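Transcriptional regulator, SorC family (PDB 2O0M) probably regulates transcription by binding DNA through one domain and a carbohydrate-type effector through another. Local coordinates at residues L135-P140 and Q326-T331; E215-L220 and P288-Q293; M249-K254 and D258-L263. All coordinates share one frame; numbering follows the deposited sequence.

All three interactions lie within the putative sugar-binding domain, yet none holds the same pair of elements as another, and each mixes buried with exposed residues. Interaction 1 joins the end of helix 122-138 to strand 328-332, with a buried W328 under exposed or partly exposed leucines. Interaction 2, about 29 Å away between centres and across the middle of the chain, sets a partly exposed Y217 of helix 214-221 against a buried I290. Interaction 3, about 20 Å from interaction 2 between centres, packs consecutive helices, buried A250 and L263 beside exposed A251; nearby, R252 binds a phosphate, and R252 and R253 pair with glutamates. No hydrogen bond crosses between paired segments.

Interaction 1. Residues L135-P140 and Q326-T331; sequences LNLLLP and QTWLIT
L138 and L137, at the C-terminal end of helix 122-138, meet the indole of W328 on strand 328-332. One contact is CH-pi: L138 CD1 lies over one face of the indole, 4.1 Å from the centroid of its five-membered ring and only 14° off the ring normal. The other methyl of the same fork, L138 CD2, reaches the six-membered part, 3.7 Å from W328 CZ2, so the two methyls straddle the CE2 region where the two rings join. With CG beside the backbone N (chi1 -72°) and an extended chi2, L138 turns both methyls toward the indole, CD1 over its face.

The second contact is purely apolar. L137 CD2 approaches W328 CH2 at 3.9 Å, obliquely, and the two side chains cross at about a right angle. Here CG is anti to the backbone N (chi1 170°), which brings L137 to the far end of the indole.

W328 and I330 point to the same side of a strand flanked by parallel strands 109-113 and 302-306; W328 also touches T134, and I330 touches F127 and V130, all on helix 122-138. The contact is thus the end of a helix-on-sheet interface of a Rossmann-like domain. Because no hydrogen bond joins the segments, attachment here rests on dispersion and CH-pi attraction, for which a broad aromatic face and branched aliphatic tips are well suited.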
ATOM      1  N   LEU A 135       6.699 -11.551   4.875  1.00 13.50           N
ATOM      2  CA  LEU A 135       7.723 -10.705   5.491  1.00 13.97           C
ATOM      3  C   LEU A 135       8.686 -11.503   6.377  1.00 14.41           C
ATOM      4  O   LEU A 135       9.854 -11.152   6.477  1.00 14.50           O
ATOM      5  CB  LEU A 135       7.091  -9.559   6.281  1.00 13.26           C
ATOM      6  CG  LEU A 135       6.251  -8.568   5.451  1.00 13.44           C
ATOM      7  CD1 LEU A 135       5.763  -7.473   6.338  1.00 13.18           C
ATOM      8  CD2 LEU A 135       7.018  -7.991   4.260  1.00 13.38           C
ATOM      9  N   ASN A 136       8.221 -12.575   7.006  1.00 15.46           N
ATOM     10  CA  ASN A 136       9.126 -13.398   7.802  1.00 16.12           C
ATOM     11  C   ASN A 136      10.206 -14.003   6.915  1.00 16.61           C
ATOM     12  O   ASN A 136      11.382 -14.062   7.287  1.00 17.33           O
ATOM     13  CB  ASN A 136       8.352 -14.508   8.499  1.00 16.06           C
ATOM     14  CG  ASN A 136       9.244 -15.388   9.348  1.00 16.88           C
ATOM     15  OD1 ASN A 136      10.112 -14.894  10.059  1.00 18.39           O
ATOM     16  ND2 ASN A 136       9.040 -16.696   9.268  1.00 20.71           N
ATOM     17  N   LEU A 137       9.793 -14.457   5.738  1.00 17.35           N
ATOM     18  CA  LEU A 137      10.725 -15.007   4.748  1.00 17.70           C
ATOM     19  C   LEU A 137      11.643 -13.936   4.152  1.00 17.39           C
ATOM     20  O   LEU A 137      12.843 -14.156   4.008  1.00 17.88           O
ATOM     21  CB  LEU A 137       9.950 -15.690   3.613  1.00 18.18           C
ATOM     22  CG  LEU A 137      10.730 -16.114   2.359  1.00 19.58           C
ATOM     23  CD1 LEU A 137      11.598 -17.316   2.674  1.00 22.06           C
ATOM     24  CD2 LEU A 137       9.809 -16.442   1.190  1.00 20.30           C
ATOM     25  N   LEU A 138      11.062 -12.798   3.780  1.00 16.76           N
ATOM     26  CA  LEU A 138      11.765 -11.767   3.012  1.00 16.26           C
ATOM     27  C   LEU A 138      12.694 -10.881   3.851  1.00 15.83           C
ATOM     28  O   LEU A 138      13.811 -10.583   3.439  1.00 16.24           O
ATOM     29  CB  LEU A 138      10.769 -10.867   2.244  1.00 16.49           C
ATOM     30  CG  LEU A 138      10.029 -11.425   1.022  1.00 15.94           C
ATOM     31  CD1 LEU A 138       9.135 -10.362   0.402  1.00 16.07           C
ATOM     32  CD2 LEU A 138      10.985 -11.984  -0.041  1.00 18.07           C
ATOM     33  N   LEU A 139      12.232 -10.443   5.022  1.00 15.36           N
ATOM     34  CA  LEU A 139      12.976  -9.441   5.792  1.00 15.28           C
ATOM     35  C   LEU A 139      14.219 -10.048   6.469  1.00 15.38           C
ATOM     36  O   LEU A 139      14.106 -10.991   7.257  1.00 15.44           O
ATOM     37  CB  LEU A 139      12.076  -8.779   6.835  1.00 14.84           C
ATOM     38  CG  LEU A 139      10.900  -7.961   6.289  1.00 13.43           C
ATOM     39  CD1 LEU A 139      10.117  -7.439   7.469  1.00 14.45           C
ATOM     40  CD2 LEU A 139      11.364  -6.812   5.395  1.00 15.12           C
ATOM     41  N   PRO A 140      15.405  -9.519   6.141  1.00 15.64           N
ATOM     42  CA  PRO A 140      16.621 -10.014   6.789  1.00 16.02           C
ATOM     43  C   PRO A 140      16.805  -9.554   8.222  1.00 16.53           C
ATOM     44  O   PRO A 140      16.119  -8.649   8.698  1.00 16.03           O
ATOM     45  CB  PRO A 140      17.748  -9.404   5.945  1.00 16.10           C
ATOM     46  CG  PRO A 140      17.119  -8.842   4.759  1.00 16.59           C
ATOM     47  CD  PRO A 140      15.723  -8.491   5.137  1.00 16.03           C
ATOM     48  N   GLN A 326       9.852  -6.792  -9.110  1.00 14.40           N
ATOM     49  CA  GLN A 326      10.079  -7.591  -7.902  1.00 14.03           C
ATOM     50  C   GLN A 326       8.846  -7.686  -6.994  1.00 13.69           C
ATOM     51  O   GLN A 326       8.896  -8.378  -5.982  1.00 13.33           O
ATOM     52  CB  GLN A 326      11.259  -7.056  -7.083  1.00 14.52           C
ATOM     53  CG  GLN A 326      11.037  -5.701  -6.399  1.00 14.67           C
ATOM     54  CD  GLN A 326      11.483  -4.529  -7.242  1.00 16.00           C
ATOM     55  OE1 GLN A 326      11.411  -4.577  -8.471  1.00 17.37           O
ATOM     56  NE2 GLN A 326      11.954  -3.462  -6.590  1.00 13.99           N
ATOM     57  N   THR A 327       7.768  -6.998  -7.359  1.00 13.43           N
ATOM     58  CA  THR A 327       6.538  -6.955  -6.547  1.00 13.65           C
ATOM     59  C   THR A 327       6.006  -8.373  -6.264  1.00 13.70           C
ATOM     60  O   THR A 327       5.995  -9.228  -7.149  1.00 14.58           O
ATOM     61  CB  THR A 327       5.429  -6.108  -7.229  1.00 13.76           C
ATOM     62  OG1 THR A 327       5.875  -4.747  -7.376  1.00 12.77           O
ATOM     63  CG2 THR A 327       4.131  -6.104  -6.419  1.00 14.22           C
ATOM     64  N   TRP A 328       5.606  -8.610  -5.019  1.00 13.13           N
ATOM     65  CA  TRP A 328       4.805  -9.776  -4.655  1.00 13.58           C
ATOM     66  C   TRP A 328       3.365  -9.279  -4.583  1.00 13.17           C
ATOM     67  O   TRP A 328       3.085  -8.294  -3.895  1.00 12.48           O
ATOM     68  CB  TRP A 328       5.201 -10.318  -3.279  1.00 15.51           C
ATOM     69  CG  TRP A 328       6.493 -11.061  -3.215  1.00 17.81           C
ATOM     70  CD1 TRP A 328       7.707 -10.638  -3.664  1.00 20.53           C
ATOM     71  CD2 TRP A 328       6.714 -12.337  -2.604  1.00 20.04           C
ATOM     72  NE1 TRP A 328       8.669 -11.594  -3.404  1.00 21.13           N
ATOM     73  CE2 TRP A 328       8.080 -12.643  -2.754  1.00 20.18           C
ATOM     74  CE3 TRP A 328       5.883 -13.261  -1.966  1.00 20.59           C
ATOM     75  CZ2 TRP A 328       8.636 -13.823  -2.279  1.00 19.78           C
ATOM     76  CZ3 TRP A 328       6.445 -14.442  -1.492  1.00 19.95           C
ATOM     77  CH2 TRP A 328       7.803 -14.707  -1.655  1.00 19.99           C
ATOM     78  N   LEU A 329       2.453  -9.953  -5.278  1.00 12.26           N
ATOM     79  CA  LEU A 329       1.036  -9.595  -5.221  1.00 12.23           C
ATOM     80  C   LEU A 329       0.300 -10.628  -4.380  1.00 11.46           C
ATOM     81  O   LEU A 329       0.270 -11.808  -4.734  1.00 12.41           O
ATOM     82  CB  LEU A 329       0.420  -9.524  -6.618  1.00 11.97           C
ATOM     83  CG  LEU A 329      -1.100  -9.311  -6.678  1.00 13.02           C
ATOM     84  CD1 LEU A 329      -1.506  -7.981  -6.055  1.00 13.23           C
ATOM     85  CD2 LEU A 329      -1.602  -9.397  -8.106  1.00 13.24           C
ATOM     86  N   ILE A 330      -0.269 -10.180  -3.266  1.00 10.98           N
ATOM     87  CA  ILE A 330      -1.159 -11.012  -2.447  1.00 11.15           C
ATOM     88  C   ILE A 330      -2.581 -10.654  -2.847  1.00 10.44           C
ATOM     89  O   ILE A 330      -2.991  -9.498  -2.752  1.00 11.08           O
ATOM     90  CB  ILE A 330      -0.983 -10.770  -0.943  1.00 11.24           C
ATOM     91  CG1 ILE A 330       0.465 -11.072  -0.543  1.00 11.71           C
ATOM     92  CG2 ILE A 330      -1.989 -11.619  -0.155  1.00 11.29           C
ATOM     93  CD1 ILE A 330       0.823 -10.709   0.865  1.00 11.53           C
ATOM     94  N   THR A 331      -3.329 -11.647  -3.302  1.00 10.99           N
ATOM     95  CA  THR A 331      -4.663 -11.411  -3.813  1.00 10.44           C
ATOM     96  C   THR A 331      -5.545 -12.621  -3.504  1.00 10.47           C
ATOM     97  O   THR A 331      -5.144 -13.529  -2.766  1.00 11.20           O
ATOM     98  CB  THR A 331      -4.596 -11.103  -5.333  1.00 10.99           C
ATOM     99  OG1 THR A 331      -5.855 -10.598  -5.802  1.00 10.64           O
ATOM    100  CG2 THR A 331      -4.146 -12.314  -6.153  1.00 11.42           C
TER

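Interaction 2. Residues E215-L220 and P288-Q293; sequences ETYNSL and PRIGLQ
The side chains of Y217, on helix 214-221, and I290, in the loop between strands 283-286 and 302-306, run antiparallel alongside each other. The apolar part of the contact is between the tyrosine's ring carbons and the longer branch of the isoleucine: Y217 CE2 comes within 3.7 Å of I290 CG1, and I290 CD1 lies 4.0 Å from Y217 CD2. The approach to the ring is oblique. Y217 reaches across because its CG is anti to the backbone N (chi1 -178°), which extends the ring from the helix toward the loop. I290, a buried residue, also packs on V208 and on L230 of helix 224-234, so the tyrosine joins these two around it.

Polar contact across the segments is slight. Y217 OH stands 3.7 Å from R289 O, too far for a hydrogen bond.

Stronger polar bonds lie within each segment. R289 NH1 donates to G291 O at 2.9 Å with an angle of 159° at the hydrogen; the bend at chi3 (68°) turns the guanidinium back to this acceptor, which lies in its plane, and Q293 CG covers one face of the same group. The backbone angles of G291 would press a beta carbon into the carbonyl O of I290, so glycine is called for. On the helix, S219 OG (2.6 Å) and S219 N reach E215 O from the two sides of its carbonyl plane.

The loop is further tied by backbone bonds of I290 with G178 and of L292 with A176. The chemistry therefore implies that the loop is probably held mainly by its own and neighbouring hydrogen bonds, while Y217 contributes dispersion contact from a partly exposed ring.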
ATOM      1  N   GLU A 215       0.737  26.527   4.603  1.00 29.81           N
ATOM      2  CA  GLU A 215       1.380  27.074   5.796  1.00 29.97           C
ATOM      3  C   GLU A 215       1.893  25.942   6.688  1.00 29.09           C
ATOM      4  O   GLU A 215       3.032  25.957   7.151  1.00 28.79           O
ATOM      5  CB  GLU A 215       0.375  27.898   6.610  1.00 30.26           C
ATOM      6  CG  GLU A 215      -0.392  28.994   5.866  1.00 31.85           C
ATOM      7  CD  GLU A 215      -1.766  29.280   6.495  1.00 32.60           C
ATOM      8  OE1 GLU A 215      -1.959  29.014   7.713  1.00 35.71           O
ATOM      9  OE2 GLU A 215      -2.659  29.766   5.765  1.00 35.12           O
ATOM     10  N   THR A 216       1.020  24.973   6.938  1.00 28.49           N
ATOM     11  CA  THR A 216       1.339  23.826   7.796  1.00 28.17           C
ATOM     12  C   THR A 216       2.482  23.004   7.188  1.00 27.87           C
ATOM     13  O   THR A 216       3.420  22.592   7.884  1.00 27.95           O
ATOM     14  CB  THR A 216       0.078  22.954   8.023  1.00 28.09           C
ATOM     15  OG1 THR A 216      -0.927  23.729   8.699  1.00 25.84           O
ATOM     16  CG2 THR A 216       0.398  21.700   8.860  1.00 27.96           C
ATOM     17  N   TYR A 217       2.413  22.808   5.879  1.00 27.50           N
ATOM     18  CA  TYR A 217       3.431  22.058   5.143  1.00 27.17           C
ATOM     19  C   TYR A 217       4.849  22.639   5.243  1.00 26.47           C
ATOM     20  O   TYR A 217       5.787  21.927   5.622  1.00 26.01           O
ATOM     21  CB  TYR A 217       3.018  21.937   3.685  1.00 28.10           C
ATOM     22  CG  TYR A 217       3.981  21.130   2.851  1.00 28.50           C
ATOM     23  CD1 TYR A 217       4.643  21.701   1.771  1.00 29.41           C
ATOM     24  CD2 TYR A 217       4.233  19.793   3.149  1.00 29.57           C
ATOM     25  CE1 TYR A 217       5.526  20.960   1.000  1.00 29.55           C
ATOM     26  CE2 TYR A 217       5.118  19.045   2.390  1.00 29.64           C
ATOM     27  CZ  TYR A 217       5.753  19.629   1.314  1.00 29.79           C
ATOM     28  OH  TYR A 217       6.634  18.886   0.561  1.00 30.21           O
ATOM     29  N   ASN A 218       5.007  23.920   4.892  1.00 25.39           N
ATOM     30  CA  ASN A 218       6.306  24.598   4.990  1.00 24.79           C
ATOM     31  C   ASN A 218       6.896  24.552   6.377  1.00 24.45           C
ATOM     32  O   ASN A 218       8.107  24.391   6.544  1.00 23.82           O
ATOM     33  CB  ASN A 218       6.177  26.073   4.609  1.00 24.52           C
ATOM     34  CG  ASN A 218       6.145  26.289   3.128  1.00 23.76           C
ATOM     35  OD1 ASN A 218       6.272  25.349   2.341  1.00 22.35           O
ATOM     36  ND2 ASN A 218       5.989  27.542   2.732  1.00 21.30           N
ATOM     37  N   SER A 219       6.026  24.721   7.370  1.00 23.97           N
ATOM     38  CA  SER A 219       6.447  24.765   8.754  1.00 23.99           C
ATOM     39  C   SER A 219       6.968  23.407   9.188  1.00 23.19           C
ATOM     40  O   SER A 219       8.046  23.297   9.779  1.00 23.06           O
ATOM     41  CB  SER A 219       5.275  25.182   9.645  1.00 23.86           C
ATOM     42  OG  SER A 219       4.652  26.347   9.132  1.00 26.07           O
ATOM     43  N   LEU A 220       6.186  22.378   8.893  1.00 23.34           N
ATOM     44  CA  LEU A 220       6.532  21.007   9.278  1.00 23.14           C
ATOM     45  C   LEU A 220       7.809  20.511   8.599  1.00 23.31           C
ATOM     46  O   LEU A 220       8.576  19.760   9.190  1.00 23.21           O
ATOM     47  CB  LEU A 220       5.362  20.056   9.002  1.00 23.05           C
ATOM     48  CG  LEU A 220       4.142  20.189   9.931  1.00 22.53           C
ATOM     49  CD1 LEU A 220       3.032  19.244   9.509  1.00 23.32           C
ATOM     50  CD2 LEU A 220       4.518  19.948  11.389  1.00 21.51           C
ATOM     51  N   PRO A 288      -0.090  16.254  -4.182  1.00 16.03           N
ATOM     52  CA  PRO A 288       1.217  16.725  -3.715  1.00 16.07           C
ATOM     53  C   PRO A 288       1.924  15.696  -2.826  1.00 15.99           C
ATOM     54  O   PRO A 288       1.300  15.080  -1.963  1.00 15.57           O
ATOM     55  CB  PRO A 288       0.870  18.012  -2.956  1.00 16.37           C
ATOM     56  CG  PRO A 288      -0.397  18.480  -3.597  1.00 16.31           C
ATOM     57  CD  PRO A 288      -1.162  17.201  -3.827  1.00 16.31           C
ATOM     58  N   ARG A 289       3.215  15.497  -3.069  1.00 15.87           N
ATOM     59  CA  ARG A 289       3.945  14.383  -2.466  1.00 16.21           C
ATOM     60  C   ARG A 289       4.530  14.762  -1.119  1.00 15.95           C
ATOM     61  O   ARG A 289       5.213  15.784  -0.988  1.00 16.29           O
ATOM     62  CB  ARG A 289       5.077  13.905  -3.371  1.00 16.16           C
ATOM     63  CG  ARG A 289       5.973  12.863  -2.718  1.00 16.11           C
ATOM     64  CD  ARG A 289       6.981  12.307  -3.700  1.00 17.98           C
ATOM     65  NE  ARG A 289       7.974  13.318  -4.095  1.00 19.40           N
ATOM     66  CZ  ARG A 289       9.115  13.555  -3.446  1.00 21.45           C
ATOM     67  NH1 ARG A 289       9.441  12.868  -2.358  1.00 21.09           N
ATOM     68  NH2 ARG A 289       9.952  14.487  -3.898  1.00 22.54           N
ATOM     69  N   ILE A 290       4.259  13.923  -0.126  1.00 15.59           N
ATOM     70  CA  ILE A 290       4.917  13.990   1.163  1.00 15.83           C
ATOM     71  C   ILE A 290       5.339  12.568   1.482  1.00 15.75           C
ATOM     72  O   ILE A 290       4.532  11.791   1.964  1.00 16.10           O
ATOM     73  CB  ILE A 290       3.992  14.508   2.268  1.00 15.76           C
ATOM     74  CG1 ILE A 290       3.308  15.809   1.832  1.00 16.23           C
ATOM     75  CG2 ILE A 290       4.785  14.685   3.568  1.00 16.48           C
ATOM     76  CD1 ILE A 290       2.245  16.303   2.783  1.00 16.71           C
ATOM     77  N   GLY A 291       6.584  12.225   1.171  1.00 15.83           N
ATOM     78  CA  GLY A 291       7.081  10.858   1.374  1.00 16.22           C
ATOM     79  C   GLY A 291       7.509  10.191   0.069  1.00 16.59           C
ATOM     80  O   GLY A 291       8.084  10.824  -0.810  1.00 15.88           O
ATOM     81  N   LEU A 292       7.201   8.909  -0.064  1.00 17.06           N
ATOM     82  CA  LEU A 292       7.760   8.079  -1.130  1.00 18.20           C
ATOM     83  C   LEU A 292       7.478   8.577  -2.540  1.00 17.79           C
ATOM     84  O   LEU A 292       6.355   8.945  -2.857  1.00 16.26           O
ATOM     85  CB  LEU A 292       7.201   6.653  -1.005  1.00 18.35           C
ATOM     86  CG  LEU A 292       7.544   5.729  -2.173  1.00 19.48           C
ATOM     87  CD1 LEU A 292       8.880   5.027  -1.935  1.00 22.66           C
ATOM     88  CD2 LEU A 292       6.439   4.724  -2.428  1.00 21.25           C
ATOM     89  N   GLN A 293       8.503   8.556  -3.392  1.00 18.23           N
ATOM     90  CA  GLN A 293       8.322   8.745  -4.833  1.00 19.42           C
ATOM     91  C   GLN A 293       8.079   7.419  -5.553  1.00 18.84           C
ATOM     92  O   GLN A 293       8.781   6.444  -5.310  1.00 18.25           O
ATOM     93  CB  GLN A 293       9.565   9.371  -5.446  1.00 20.05           C
ATOM     94  CG  GLN A 293       9.928  10.706  -4.893  1.00 22.10           C
ATOM     95  CD  GLN A 293      11.135  11.308  -5.601  1.00 22.36           C
ATOM     96  OE1 GLN A 293      11.132  11.467  -6.824  1.00 26.94           O
ATOM     97  NE2 GLN A 293      12.168  11.643  -4.837  1.00 26.94           N
TER

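Interaction 3. Residues M249-K254 and D258-L263; sequences MAARRK and DEMVML. With PO4 (phosphate ion), chain B.
Two consecutive helices, 246-252 and 257-265, joined by a short connection, pack together in the putative sugar-binding domain, with A250 and A251 of the first against M260 and L263 of the second. M260 is a selenomethionine whose terminal methyl does the touching: CE lies 3.8 Å from both A250 CB and A251 CB, and 3.5 Å from the backbone A251 N. It gets there because its chain, with CG anti to the backbone N (chi1 171°), bends at chi2 and chi3. L263 CD1 meets the same A250 CB, at 3.7 Å, which thus touches both residues. Small alanines suit the place, since they let the helices come close, with the A250 and M260 CA atoms 6.4 Å apart.

The first helix ends in a Schellman motif, where K254 takes positive phi (55°) and the chain turns toward the second helix. On another side, R252 grips a phosphate ion, probably from the crystallisation liquor, with two donors: NH1 to O4 at 2.8 Å, nearly straight at 176°, and NH2 to O3 at 3.0 Å. The phosphorus lies in the guanidinium plane, at its edge. K312 and T153 also bind the ion, a setting consistent with a site for a phosphorylated sugar. E182 joins two arginines, OE1 with R252 NE and OE2 with R253 NE, probably helping to position R252; E271 pairs with R253 NH1.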
HETATM    1  N   MSE A 249     -11.655   6.072  -4.085  1.00 14.00           N
HETATM    2  CA  MSE A 249     -10.600   6.688  -3.269  1.00 14.39           C
HETATM    3  C   MSE A 249     -10.752   8.191  -3.216  1.00 13.21           C
HETATM    4  O   MSE A 249     -10.651   8.787  -2.155  1.00 12.82           O
HETATM    5  CB  MSE A 249      -9.183   6.385  -3.805  1.00 15.21           C
HETATM    6  CG  MSE A 249      -8.697   4.976  -3.668  1.00 17.53           C
HETATM    7 SE   MSE A 249      -8.609   4.296  -1.841  1.00 25.61          SE
HETATM    8  CE  MSE A 249      -8.475   5.748  -0.966  1.00 23.06           C
ATOM      9  N   ALA A 250     -10.997   8.807  -4.367  1.00 12.56           N
ATOM     10  CA  ALA A 250     -11.128  10.254  -4.437  1.00 12.56           C
ATOM     11  C   ALA A 250     -12.278  10.771  -3.570  1.00 12.16           C
ATOM     12  O   ALA A 250     -12.145  11.786  -2.887  1.00 12.45           O
ATOM     13  CB  ALA A 250     -11.301  10.703  -5.891  1.00 12.74           C
ATOM     14  N   ALA A 251     -13.404  10.066  -3.591  1.00 11.33           N
ATOM     15  CA  ALA A 251     -14.546  10.435  -2.764  1.00 11.75           C
ATOM     16  C   ALA A 251     -14.276  10.199  -1.277  1.00 11.52           C
ATOM     17  O   ALA A 251     -14.566  11.060  -0.436  1.00 11.54           O
ATOM     18  CB  ALA A 251     -15.770   9.654  -3.193  1.00 12.30           C
ATOM     19  N   ARG A 252     -13.726   9.034  -0.949  1.00 11.22           N
ATOM     20  CA  ARG A 252     -13.492   8.702   0.457  1.00 10.75           C
ATOM     21  C   ARG A 252     -12.528   9.687   1.117  1.00 10.51           C
ATOM     22  O   ARG A 252     -12.714  10.076   2.284  1.00 10.22           O
ATOM     23  CB  ARG A 252     -12.953   7.283   0.617  1.00 10.62           C
ATOM     24  CG  ARG A 252     -12.920   6.845   2.052  1.00 11.42           C
ATOM     25  CD  ARG A 252     -12.612   5.371   2.163  1.00 10.57           C
ATOM     26  NE  ARG A 252     -11.197   5.097   1.944  1.00 10.61           N
ATOM     27  CZ  ARG A 252     -10.703   3.896   1.658  1.00 10.20           C
ATOM     28  NH1 ARG A 252     -11.508   2.830   1.525  1.00 11.06           N
ATOM     29  NH2 ARG A 252      -9.402   3.750   1.504  1.00 11.75           N
ATOM     30  N   ARG A 253     -11.491  10.048   0.366  1.00 10.03           N
ATOM     31  CA  ARG A 253     -10.453  10.987   0.821  1.00 10.25           C
ATOM     32  C   ARG A 253     -10.860  12.454   0.726  1.00 10.55           C
ATOM     33  O   ARG A 253     -10.055  13.346   1.011  1.00  9.85           O
ATOM     34  CB  ARG A 253      -9.172  10.757   0.019  1.00 10.07           C
ATOM     35  CG  ARG A 253      -8.522   9.392   0.304  1.00  9.83           C
ATOM     36  CD  ARG A 253      -7.389   9.151  -0.670  1.00  9.84           C
ATOM     37  NE  ARG A 253      -6.671   7.890  -0.453  1.00  8.84           N
ATOM     38  CZ  ARG A 253      -5.640   7.511  -1.205  1.00  8.81           C
ATOM     39  NH1 ARG A 253      -5.231   8.299  -2.197  1.00 10.63           N
ATOM     40  NH2 ARG A 253      -5.020   6.361  -0.961  1.00 11.07           N
ATOM     41  N   LYS A 254     -12.102  12.703   0.323  1.00 11.05           N
ATOM     42  CA  LYS A 254     -12.655  14.058   0.258  1.00 12.11           C
ATOM     43  C   LYS A 254     -11.786  14.988  -0.592  1.00 12.01           C
ATOM     44  O   LYS A 254     -11.461  16.126  -0.198  1.00 11.56           O
ATOM     45  CB  LYS A 254     -12.885  14.615   1.670  1.00 12.53           C
ATOM     46  CG  LYS A 254     -13.768  13.712   2.516  1.00 14.11           C
ATOM     47  CD  LYS A 254     -14.144  14.335   3.849  1.00 15.76           C
ATOM     48  CE  LYS A 254     -14.957  13.364   4.693  1.00 18.77           C
ATOM     49  NZ  LYS A 254     -16.203  12.884   4.016  1.00 23.07           N
ATOM     50  N   ASP A 258     -12.971  19.974  -8.100  1.00 11.77           N
ATOM     51  CA  ASP A 258     -12.221  20.061  -9.340  1.00 12.56           C
ATOM     52  C   ASP A 258     -11.428  18.774  -9.606  1.00 13.04           C
ATOM     53  O   ASP A 258     -11.365  18.303 -10.737  1.00 12.68           O
ATOM     54  CB  ASP A 258     -11.266  21.263  -9.316  1.00 12.37           C
ATOM     55  CG  ASP A 258     -11.979  22.605  -9.454  1.00 12.82           C
ATOM     56  OD1 ASP A 258     -13.149  22.666  -9.903  1.00 12.54           O
ATOM     57  OD2 ASP A 258     -11.364  23.628  -9.109  1.00 11.18           O
ATOM     58  N   GLU A 259     -10.812  18.216  -8.568  1.00 13.24           N
ATOM     59  CA  GLU A 259     -10.020  16.995  -8.734  1.00 13.91           C
ATOM     60  C   GLU A 259     -10.896  15.800  -9.090  1.00 14.20           C
ATOM     61  O   GLU A 259     -10.534  14.992  -9.943  1.00 13.71           O
ATOM     62  CB  GLU A 259      -9.206  16.688  -7.473  1.00 13.93           C
ATOM     63  CG  GLU A 259      -8.034  17.645  -7.266  1.00 13.79           C
ATOM     64  CD  GLU A 259      -7.331  17.462  -5.921  1.00 14.62           C
ATOM     65  OE1 GLU A 259      -8.013  17.442  -4.875  1.00 16.58           O
ATOM     66  OE2 GLU A 259      -6.088  17.349  -5.909  1.00 15.31           O
HETATM   67  N   MSE A 260     -12.050  15.693  -8.438  1.00 14.48           N
HETATM   68  CA  MSE A 260     -12.977  14.597  -8.715  1.00 15.31           C
HETATM   69  C   MSE A 260     -13.415  14.635 -10.180  1.00 15.75           C
HETATM   70  O   MSE A 260     -13.408  13.617 -10.869  1.00 15.82           O
HETATM   71  CB  MSE A 260     -14.201  14.699  -7.816  1.00 15.69           C
HETATM   72  CG  MSE A 260     -15.291  13.741  -8.168  1.00 17.41           C
HETATM   73 SE   MSE A 260     -14.676  11.876  -8.303  1.00 26.71          SE
HETATM   74  CE  MSE A 260     -14.930  11.489  -6.453  1.00 18.72           C
ATOM     75  N   VAL A 261     -13.806  15.816 -10.645  1.00 16.64           N
ATOM     76  CA  VAL A 261     -14.256  15.962 -12.025  1.00 17.28           C
ATOM     77  C   VAL A 261     -13.120  15.637 -13.000  1.00 18.11           C
ATOM     78  O   VAL A 261     -13.344  14.957 -13.997  1.00 17.68           O
ATOM     79  CB  VAL A 261     -14.813  17.368 -12.293  1.00 17.29           C
ATOM     80  CG1 VAL A 261     -15.067  17.570 -13.793  1.00 17.75           C
ATOM     81  CG2 VAL A 261     -16.091  17.566 -11.503  1.00 15.61           C
HETATM   82  N   MSE A 262     -11.914  16.114 -12.689  1.00 19.41           N
HETATM   83  CA  MSE A 262     -10.718  15.858 -13.508  1.00 20.78           C
HETATM   84  C   MSE A 262     -10.439  14.336 -13.575  1.00 19.80           C
HETATM   85  O   MSE A 262     -10.171  13.787 -14.643  1.00 19.09           O
HETATM   86  CB  MSE A 262      -9.515  16.676 -12.968  1.00 20.73           C
HETATM   87  CG  MSE A 262      -8.294  16.839 -13.909  1.00 22.43           C
HETATM   88 SE   MSE A 262      -6.893  18.235 -13.404  1.00 31.78          SE
HETATM   89  CE  MSE A 262      -7.215  18.404 -11.512  1.00 30.27           C
ATOM     90  N   LEU A 263     -10.539  13.641 -12.448  1.00 19.30           N
ATOM     91  CA  LEU A 263     -10.271  12.197 -12.431  1.00 20.15           C
ATOM     92  C   LEU A 263     -11.266  11.392 -13.264  1.00 20.80           C
ATOM     93  O   LEU A 263     -10.894  10.429 -13.932  1.00 21.04           O
ATOM     94  CB  LEU A 263     -10.253  11.672 -10.992  1.00 19.00           C
ATOM     95  CG  LEU A 263      -9.008  12.046 -10.185  1.00 17.06           C
ATOM     96  CD1 LEU A 263      -9.214  11.681  -8.740  1.00 14.75           C
ATOM     97  CD2 LEU A 263      -7.742  11.387 -10.728  1.00 15.38           C
TER
HETATM   98  P   PO4 B 401      -9.063   0.049   0.152  1.00 17.36           P
HETATM   99  O1  PO4 B 401      -9.430  -0.183  -1.268  1.00 19.86           O
HETATM  100  O2  PO4 B 401      -8.400  -1.124   0.771  1.00 17.99           O
HETATM  101  O3  PO4 B 401      -8.255   1.305   0.260  1.00 22.36           O
HETATM  102  O4  PO4 B 401     -10.311   0.358   0.921  1.00 21.83           O